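Local coordinates for putative polyprenyl synthetase (Streptomyces coelicolor, PDB 3NF2), which probably joins isoprenoid diphosphate units into longer polyprenyl diphosphates in a magnesium-dependent reaction, as a member of the FPP/GGPP synthase family, at residues 61-66 with 191-196. Numbering follows the deposited sequence.
Sequences LAVLSA and ASSIGA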
ATOM      1  N   LEU A  61     -18.741 -14.863  -3.478  1.00 53.00           N
ATOM      2  CA  LEU A  61     -17.936 -15.951  -2.958  1.00 53.46           C
ATOM      3  C   LEU A  61     -17.728 -15.806  -1.454  1.00 56.10           C
ATOM      4  O   LEU A  61     -17.884 -16.771  -0.710  1.00 55.38           O
ATOM      5  CB  LEU A  61     -16.596 -15.959  -3.694  1.00 53.56           C
ATOM      6  CG  LEU A  61     -15.939 -17.212  -4.274  1.00 52.85           C
ATOM      7  CD1 LEU A  61     -16.877 -18.391  -4.401  1.00 57.76           C
ATOM      8  CD2 LEU A  61     -15.353 -16.863  -5.632  1.00 52.30           C
ATOM      9  N   ALA A  62     -17.398 -14.593  -1.010  1.00 60.12           N
ATOM     10  CA  ALA A  62     -17.108 -14.334   0.406  1.00 58.89           C
ATOM     11  C   ALA A  62     -18.312 -14.507   1.330  1.00 56.41           C
ATOM     12  O   ALA A  62     -18.157 -14.986   2.457  1.00 52.60           O
ATOM     13  CB  ALA A  62     -16.491 -12.959   0.585  1.00 58.93           C
ATOM     14  N   VAL A  63     -19.498 -14.119   0.858  1.00 56.32           N
ATOM     15  CA  VAL A  63     -20.715 -14.314   1.653  1.00 58.03           C
ATOM     16  C   VAL A  63     -21.084 -15.793   1.692  1.00 61.72           C
ATOM     17  O   VAL A  63     -21.498 -16.293   2.738  1.00 64.48           O
ATOM     18  CB  VAL A  63     -21.919 -13.391   1.241  1.00 59.25           C
ATOM     19  CG1 VAL A  63     -21.575 -11.923   1.467  1.00 55.49           C
ATOM     20  CG2 VAL A  63     -22.366 -13.606  -0.197  1.00 60.61           C
ATOM     21  N   LEU A  64     -20.886 -16.487   0.566  1.00 62.09           N
ATOM     22  CA  LEU A  64     -20.998 -17.947   0.499  1.00 61.98           C
ATOM     23  C   LEU A  64     -20.047 -18.653   1.464  1.00 59.67           C
ATOM     24  O   LEU A  64     -20.426 -19.625   2.115  1.00 60.01           O
ATOM     25  CB  LEU A  64     -20.721 -18.447  -0.920  1.00 63.40           C
ATOM     26  CG  LEU A  64     -21.844 -19.039  -1.763  1.00 66.88           C
ATOM     27  CD1 LEU A  64     -22.660 -17.953  -2.439  1.00 72.57           C
ATOM     28  CD2 LEU A  64     -21.234 -19.955  -2.801  1.00 61.93           C
ATOM     29  N   SER A  65     -18.816 -18.150   1.543  1.00 57.51           N
ATOM     30  CA  SER A  65     -17.776 -18.723   2.392  1.00 55.92           C
ATOM     31  C   SER A  65     -18.191 -18.785   3.859  1.00 58.39           C
ATOM     32  O   SER A  65     -17.859 -19.738   4.552  1.00 56.75           O
ATOM     33  CB  SER A  65     -16.478 -17.925   2.253  1.00 52.35           C
ATOM     34  OG  SER A  65     -15.397 -18.585   2.894  1.00 49.49           O
ATOM     35  N   ALA A  66     -18.922 -17.767   4.311  1.00 59.32           N
ATOM     36  CA  ALA A  66     -19.411 -17.700   5.685  1.00 60.15           C
ATOM     37  C   ALA A  66     -20.436 -18.796   5.994  1.00 56.75           C
ATOM     38  O   ALA A  66     -20.421 -19.380   7.086  1.00 57.41           O
ATOM     39  CB  ALA A  66     -19.980 -16.311   5.976  1.00 59.38           C
ATOM     40  N   ALA A 191     -11.041 -14.761  -1.297  1.00 43.19           N
ATOM     41  CA  ALA A 191     -12.486 -14.536  -1.297  1.00 48.05           C
ATOM     42  C   ALA A 191     -13.269 -15.805  -0.953  1.00 52.66           C
ATOM     43  O   ALA A 191     -14.278 -15.743  -0.255  1.00 54.64           O
ATOM     44  CB  ALA A 191     -12.936 -13.991  -2.633  1.00 49.66           C
ATOM     45  N   SER A 192     -12.776 -16.950  -1.435  1.00 51.55           N
ATOM     46  CA  SER A 192     -13.405 -18.245  -1.201  1.00 48.78           C
ATOM     47  C   SER A 192     -13.293 -18.736   0.236  1.00 46.52           C
ATOM     48  O   SER A 192     -14.110 -19.544   0.668  1.00 40.49           O
ATOM     49  CB  SER A 192     -12.825 -19.312  -2.141  1.00 48.29           C
ATOM     50  OG  SER A 192     -13.240 -19.083  -3.477  1.00 45.81           O
ATOM     51  N   SER A 193     -12.289 -18.263   0.965  1.00 42.61           N
ATOM     52  CA  SER A 193     -12.034 -18.772   2.313  1.00 49.56           C
ATOM     53  C   SER A 193     -12.244 -17.763   3.454  1.00 53.61           C
ATOM     54  O   SER A 193     -12.275 -18.156   4.622  1.00 57.31           O
ATOM     55  CB  SER A 193     -10.628 -19.368   2.403  1.00 48.85           C
ATOM     56  OG  SER A 193      -9.631 -18.363   2.322  1.00 55.71           O
ATOM     57  N   ILE A 194     -12.395 -16.479   3.127  1.00 50.60           N
ATOM     58  CA  ILE A 194     -12.399 -15.427   4.152  1.00 50.15           C
ATOM     59  C   ILE A 194     -13.675 -15.382   5.037  1.00 50.88           C
ATOM     60  O   ILE A 194     -13.578 -15.235   6.263  1.00 53.19           O
ATOM     61  CB  ILE A 194     -12.023 -14.025   3.563  1.00 48.28           C
ATOM     62  CG1 ILE A 194     -11.577 -13.070   4.676  1.00 48.40           C
ATOM     63  CG2 ILE A 194     -13.141 -13.449   2.653  1.00 43.26           C
ATOM     64  CD1 ILE A 194     -11.038 -11.737   4.174  1.00 54.40           C
ATOM     65  N   GLY A 195     -14.846 -15.523   4.418  1.00 49.55           N
ATOM     66  CA  GLY A 195     -16.114 -15.607   5.145  1.00 54.95           C
ATOM     67  C   GLY A 195     -16.113 -16.733   6.165  1.00 55.20           C
ATOM     68  O   GLY A 195     -16.601 -16.561   7.279  1.00 57.00           O
ATOM     69  N   ALA A 196     -15.542 -17.873   5.778  1.00 53.46           N
ATOM     70  CA  ALA A 196     -15.459 -19.063   6.621  1.00 55.35           C
ATOM     71  C   ALA A 196     -14.575 -18.836   7.829  1.00 54.29           C
ATOM     72  O   ALA A 196     -14.924 -19.242   8.941  1.00 58.26           O
ATOM     73  CB  ALA A 196     -14.943 -20.241   5.814  1.00 52.85           C
TER
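Ser65 drives its hydroxymethyl group into the backbone of residues 191-196 as a knob in a hole formed by Ser192, Ser193, Gly195 and Ala196. Its OG lies anti to its own backbone N (chi1 -170°), which carries the oxygen across to the other helix and lets it bond twice there. It donates to Ser192 O at 2.7 Å, approaching from above the carbonyl plane, 52° out of it. The same oxygen accepts from Ala196 N at 3.0 Å, with a bent N-H...O angle of 146°. One hydroxyl thus bridges a carbonyl and an amide four residues apart, inserted into the helix where a direct backbone bond between them would be expected. An alanine at this position would remove the oxygen, and the buried Ser192 carbonyl and Ala196 amide would probably be left without this shared partner. The two helices, 57-67 and 173-198, belong to the all-helical fold of the FPP/GGPP synthases; the axes of segments 61-66 and 191-196 approach to 6.1 Å and run in broadly the same direction. Small residues line this approach, and Gly195 leaves room for Ala62 O where a CB would point. The backbones meet through three CA-H...O contacts: Gly195 CA to Ala62 O at 3.4 Å, which the lack of a side chain permits, Ala62 CA to Ala191 O at 3.2 Å, and Ala66 CA facing Gly195 O. At the N-terminal end of 61-66, Leu61 lays its branch point CG against Ser192 OG at 3.4 Å, with both methyls a little farther from that oxygen, which is itself hydrogen-bonded to Leu188 O one turn back. Tyr212 of helix 203-230 touches both Leu61 and Ser192, while Phe332 and Leu335 of helix 326-339 also pack on the leucine.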